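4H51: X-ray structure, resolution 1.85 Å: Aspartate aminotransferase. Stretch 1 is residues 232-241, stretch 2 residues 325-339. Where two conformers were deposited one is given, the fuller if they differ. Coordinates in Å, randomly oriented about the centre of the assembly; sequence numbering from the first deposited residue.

Stretch 1, residues 232-241: YQGYASGSLD
Stretch 2 (325-339) EWEAELSAMAERIRT

Residues 325-339 form uninterrupted α-helix, in which each backbone N from Glu-329 onward bonds to the O four residues earlier, as from Leu-330 N to Trp-326 O at 2.8 Å. Against it lies a turning loop, 232-239, which enters a new helix at Leu-240. The backbones come closest where Gly-238 CA lies 4.3 Å from Ser-331 CA. Gly-238 (phi/psi 81/-2) and Gly-234 (114/-33) adopt angles that by themselves call for glycine. A CB on Gly-234 would also clash with Leu-330 CD2, while at Gly-238 the bare CA lets Ala-334 CB approach to 3.5 Å; the small methyl of alanine suits so close a backbone.

Two larger side chains extend the contact beyond the glycine. Tyr-235 (chi1 -84°, m; chi2 -79°) starts sideways, yet its ring reaches the helix. Leu-330 CD1 lies over one face, 4.2 Å from Tyr-235 CE2; Ile-337 CD1 meets the edge, 3.4 Å from Tyr-235 CE1. Met-333, bent by chi3 p after m and t, brings CE to 3.1 Å from Tyr-235 OH, whose hydrogen bonding is satisfied elsewhere in the structure. Leu-240 (m, t) points toward the helix: its CD1 packs 3.6 Å from Trp-326 CZ3, its CD2 3.8 Å from Leu-330 CD2. Leu-330 (t, p) thus spreads its two methyls between tyrosine and leucine.

No direct hydrogen bond joins the stretches. Arg-338 (m, t, then chi3 -146°) brings NH2 within 2.5 Å of Ser-237 O, but the angle is poor; its NH1 forms a salt bridge with Glu-335 OE1 at 3.0 Å. Waters supply the polar links. Water 3 donates to Gly-238 O (2.9 Å) and Glu-327 O (2.7 Å); water 5 accepts from Leu-240 N (3.0 Å) and donates to Glu-327 OE1 (2.8 Å). Within the loop, Ser-237 (p) folds OG back to accept from Ser-239 N at 2.8 Å, and extended Gln-233 (t, t) donates NE2 to Leu-240 O at 2.9 Å.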

# COMPACT_ATOMS: atom_id res chain seq x y z
N TYR B 232 -9.59 13.09 9.81
CA TYR B 232 -10.47 14.21 9.41
C TYR B 232 -10.05 15.58 9.88
O TYR B 232 -10.93 16.44 10.10
CB TYR B 232 -11.90 13.99 9.91
CG TYR B 232 -12.54 12.73 9.47
CD1 TYR B 232 -13.24 12.64 8.27
CD2 TYR B 232 -12.44 11.61 10.27
CE1 TYR B 232 -13.82 11.45 7.87
CE2 TYR B 232 -12.99 10.43 9.87
CZ TYR B 232 -13.67 10.34 8.69
OH TYR B 232 -14.22 9.11 8.38
N GLN B 233 -8.75 15.81 10.05
CA GLN B 233 -8.26 17.10 10.53
C GLN B 233 -8.79 18.20 9.63
O GLN B 233 -8.59 18.17 8.40
CB GLN B 233 -6.74 17.18 10.60
CG GLN B 233 -6.28 18.33 11.45
CD GLN B 233 -4.82 18.58 11.36
OE1 GLN B 233 -4.05 17.71 10.97
NE2 GLN B 233 -4.39 19.77 11.79
N GLY B 234 -9.51 19.14 10.22
CA GLY B 234 -10.29 20.11 9.42
C GLY B 234 -11.81 19.98 9.57
O GLY B 234 -12.51 21.00 9.50
N TYR B 235 -12.37 18.76 9.78
CA TYR B 235 -13.81 18.59 9.67
C TYR B 235 -14.57 18.85 10.99
O TYR B 235 -15.74 19.26 10.99
CB TYR B 235 -14.16 17.22 9.14
CG TYR B 235 -14.12 17.10 7.61
CD1 TYR B 235 -15.18 17.58 6.83
CD2 TYR B 235 -13.05 16.54 6.97
CE1 TYR B 235 -15.14 17.49 5.45
CE2 TYR B 235 -13.01 16.43 5.61
CZ TYR B 235 -14.04 16.89 4.85
OH TYR B 235 -14.00 16.74 3.52
N ALA B 236 -13.92 18.60 12.13
CA ALA B 236 -14.55 18.94 13.42
C ALA B 236 -14.96 20.41 13.51
O ALA B 236 -16.05 20.73 14.00
CB ALA B 236 -13.66 18.55 14.59
N SER B 237 -14.12 21.31 12.98
CA SER B 237 -14.40 22.74 13.03
C SER B 237 -14.36 23.52 11.70
O SER B 237 -14.86 24.64 11.66
CB SER B 237 -13.40 23.39 13.96
OG SER B 237 -12.14 23.36 13.32
N GLY B 238 -13.75 22.97 10.65
CA GLY B 238 -13.28 23.74 9.48
C GLY B 238 -11.93 24.46 9.62
O GLY B 238 -11.42 25.06 8.66
N SER B 239 -11.32 24.34 10.80
CA SER B 239 -9.97 24.84 11.04
C SER B 239 -8.99 23.73 11.40
O SER B 239 -9.22 23.02 12.40
CB SER B 239 -10.01 25.83 12.20
OG SER B 239 -8.71 26.09 12.73
N LEU B 240 -7.90 23.65 10.65
CA LEU B 240 -6.81 22.68 10.89
C LEU B 240 -6.17 22.90 12.26
O LEU B 240 -5.91 21.91 12.98
CB LEU B 240 -5.72 22.79 9.83
CG LEU B 240 -6.05 22.41 8.38
CD1 LEU B 240 -4.88 22.79 7.52
CD2 LEU B 240 -6.34 20.91 8.31
N ASP B 241 -5.95 24.17 12.60
CA ASP B 241 -5.38 24.49 13.91
C ASP B 241 -6.29 24.07 15.05
O ASP B 241 -5.85 23.38 15.99
CB ASP B 241 -5.02 25.96 14.03
CG ASP B 241 -3.71 26.30 13.34
OD1 ASP B 241 -2.82 25.45 13.17
OD2 ASP B 241 -3.56 27.46 12.99
N GLU B 325 -5.46 28.66 -0.33
CA GLU B 325 -6.66 28.29 -1.08
C GLU B 325 -7.28 26.99 -0.58
O GLU B 325 -8.49 26.85 -0.57
CB GLU B 325 -6.37 28.16 -2.56
CG GLU B 325 -6.12 29.49 -3.26
CD GLU B 325 -5.64 29.34 -4.69
OE1 GLU B 325 -5.87 28.29 -5.33
OE2 GLU B 325 -5.06 30.32 -5.20
N TRP B 326 -6.44 26.04 -0.18
CA TRP B 326 -6.93 24.78 0.35
C TRP B 326 -7.64 24.95 1.67
O TRP B 326 -8.74 24.43 1.91
CB TRP B 326 -5.75 23.80 0.48
CG TRP B 326 -6.11 22.54 1.21
CD1 TRP B 326 -7.12 21.68 0.89
CD2 TRP B 326 -5.44 21.92 2.37
NE1 TRP B 326 -7.20 20.66 1.80
CE2 TRP B 326 -6.21 20.74 2.69
CE3 TRP B 326 -4.37 22.26 3.17
CZ2 TRP B 326 -5.89 19.93 3.75
CZ3 TRP B 326 -4.07 21.44 4.23
CH2 TRP B 326 -4.79 20.29 4.50
N GLU B 327 -7.01 25.66 2.58
CA GLU B 327 -7.64 25.95 3.84
C GLU B 327 -9.01 26.62 3.66
O GLU B 327 -9.94 26.25 4.36
CB GLU B 327 -6.68 26.70 4.78
CG GLU B 327 -5.49 25.84 5.16
CD GLU B 327 -4.65 26.40 6.29
OE1 GLU B 327 -5.21 26.60 7.39
OE2 GLU B 327 -3.43 26.56 6.13
N ALA B 328 -9.13 27.57 2.72
CA ALA B 328 -10.43 28.20 2.40
C ALA B 328 -11.45 27.18 1.92
O ALA B 328 -12.60 27.20 2.35
CB ALA B 328 -10.28 29.30 1.34
N GLU B 329 -11.01 26.32 1.03
CA GLU B 329 -11.84 25.34 0.40
C GLU B 329 -12.34 24.31 1.45
O GLU B 329 -13.51 23.99 1.52
CB GLU B 329 -11.02 24.74 -0.74
CG GLU B 329 -11.83 23.89 -1.67
CD GLU B 329 -11.17 23.57 -3.01
OE1 GLU B 329 -11.92 23.01 -3.82
OE2 GLU B 329 -9.96 23.76 -3.24
N LEU B 330 -11.45 23.87 2.33
CA LEU B 330 -11.81 22.92 3.36
C LEU B 330 -12.78 23.55 4.32
O LEU B 330 -13.74 22.90 4.75
CB LEU B 330 -10.53 22.46 4.09
CG LEU B 330 -10.63 21.49 5.27
CD1 LEU B 330 -11.33 20.21 4.81
CD2 LEU B 330 -9.20 21.19 5.75
N SER B 331 -12.53 24.81 4.66
CA SER B 331 -13.44 25.53 5.54
C SER B 331 -14.82 25.60 4.90
O SER B 331 -15.81 25.47 5.57
CB SER B 331 -12.95 26.96 5.82
OG SER B 331 -13.78 27.55 6.80
N ALA B 332 -14.88 25.82 3.59
CA ALA B 332 -16.18 25.89 2.89
C ALA B 332 -16.88 24.51 2.88
O ALA B 332 -18.10 24.42 3.03
CB ALA B 332 -16.00 26.47 1.47
N MET B 333 -16.10 23.44 2.76
CA MET B 333 -16.63 22.08 2.84
C MET B 333 -17.25 21.78 4.21
O MET B 333 -18.39 21.30 4.34
CB MET B 333 -15.51 21.05 2.53
CG MET B 333 -15.07 21.02 1.07
SD MET B 333 -13.42 20.40 0.74
CE MET B 333 -13.62 18.67 1.14
N ALA B 334 -16.51 22.09 5.26
CA ALA B 334 -17.01 21.96 6.61
C ALA B 334 -18.29 22.75 6.85
O ALA B 334 -19.23 22.25 7.50
CB ALA B 334 -15.93 22.37 7.61
N GLU B 335 -18.35 23.97 6.30
CA GLU B 335 -19.52 24.80 6.46
C GLU B 335 -20.73 24.18 5.73
O GLU B 335 -21.84 24.22 6.25
CB GLU B 335 -19.26 26.23 5.97
CG GLU B 335 -20.47 27.12 5.77
CD GLU B 335 -21.21 27.47 7.03
OE1 GLU B 335 -20.66 27.34 8.15
OE2 GLU B 335 -22.38 27.90 6.89
N ARG B 336 -20.51 23.58 4.54
CA ARG B 336 -21.64 22.97 3.82
C ARG B 336 -22.22 21.81 4.62
O ARG B 336 -23.44 21.59 4.64
CB ARG B 336 -21.24 22.50 2.41
CG ARG B 336 -22.43 22.26 1.48
CD ARG B 336 -22.05 21.49 0.22
NE ARG B 336 -21.99 20.05 0.51
CZ ARG B 336 -23.04 19.26 0.72
NH1 ARG B 336 -24.29 19.72 0.64
NH2 ARG B 336 -22.84 17.97 1.00
N ILE B 337 -21.35 21.06 5.26
CA ILE B 337 -21.80 19.97 6.14
C ILE B 337 -22.66 20.52 7.25
O ILE B 337 -23.72 19.95 7.57
CB ILE B 337 -20.61 19.18 6.74
CG1 ILE B 337 -19.83 18.48 5.60
CG2 ILE B 337 -21.12 18.15 7.76
CD1 ILE B 337 -18.49 17.90 6.01
N ARG B 338 -22.22 21.61 7.88
CA ARG B 338 -23.05 22.23 8.90
C ARG B 338 -24.41 22.65 8.40
O ARG B 338 -25.38 22.50 9.14
CB ARG B 338 -22.38 23.46 9.51
CG ARG B 338 -21.23 23.19 10.45
CD ARG B 338 -20.74 24.55 10.96
NE ARG B 338 -19.33 24.37 11.12
CZ ARG B 338 -18.34 24.92 10.42
NH1 ARG B 338 -18.47 25.93 9.58
NH2 ARG B 338 -17.14 24.47 10.72
N THR B 339 -24.50 23.20 7.18
CA THR B 339 -25.77 23.61 6.60
C THR B 339 -26.68 22.40 6.38
O THR B 339 -27.89 22.50 6.58
CB THR B 339 -25.66 24.49 5.30
OG1 THR B 339 -25.28 23.73 4.14
CG2 THR B 339 -24.67 25.63 5.51
O HOH W 1 -18.10 19.95 9.42
O HOH W 2 -18.11 21.41 11.85
O HOH W 3 -9.38 24.87 6.65
O HOH W 4 -12.04 27.78 9.40
O HOH W 5 -7.60 25.61 8.39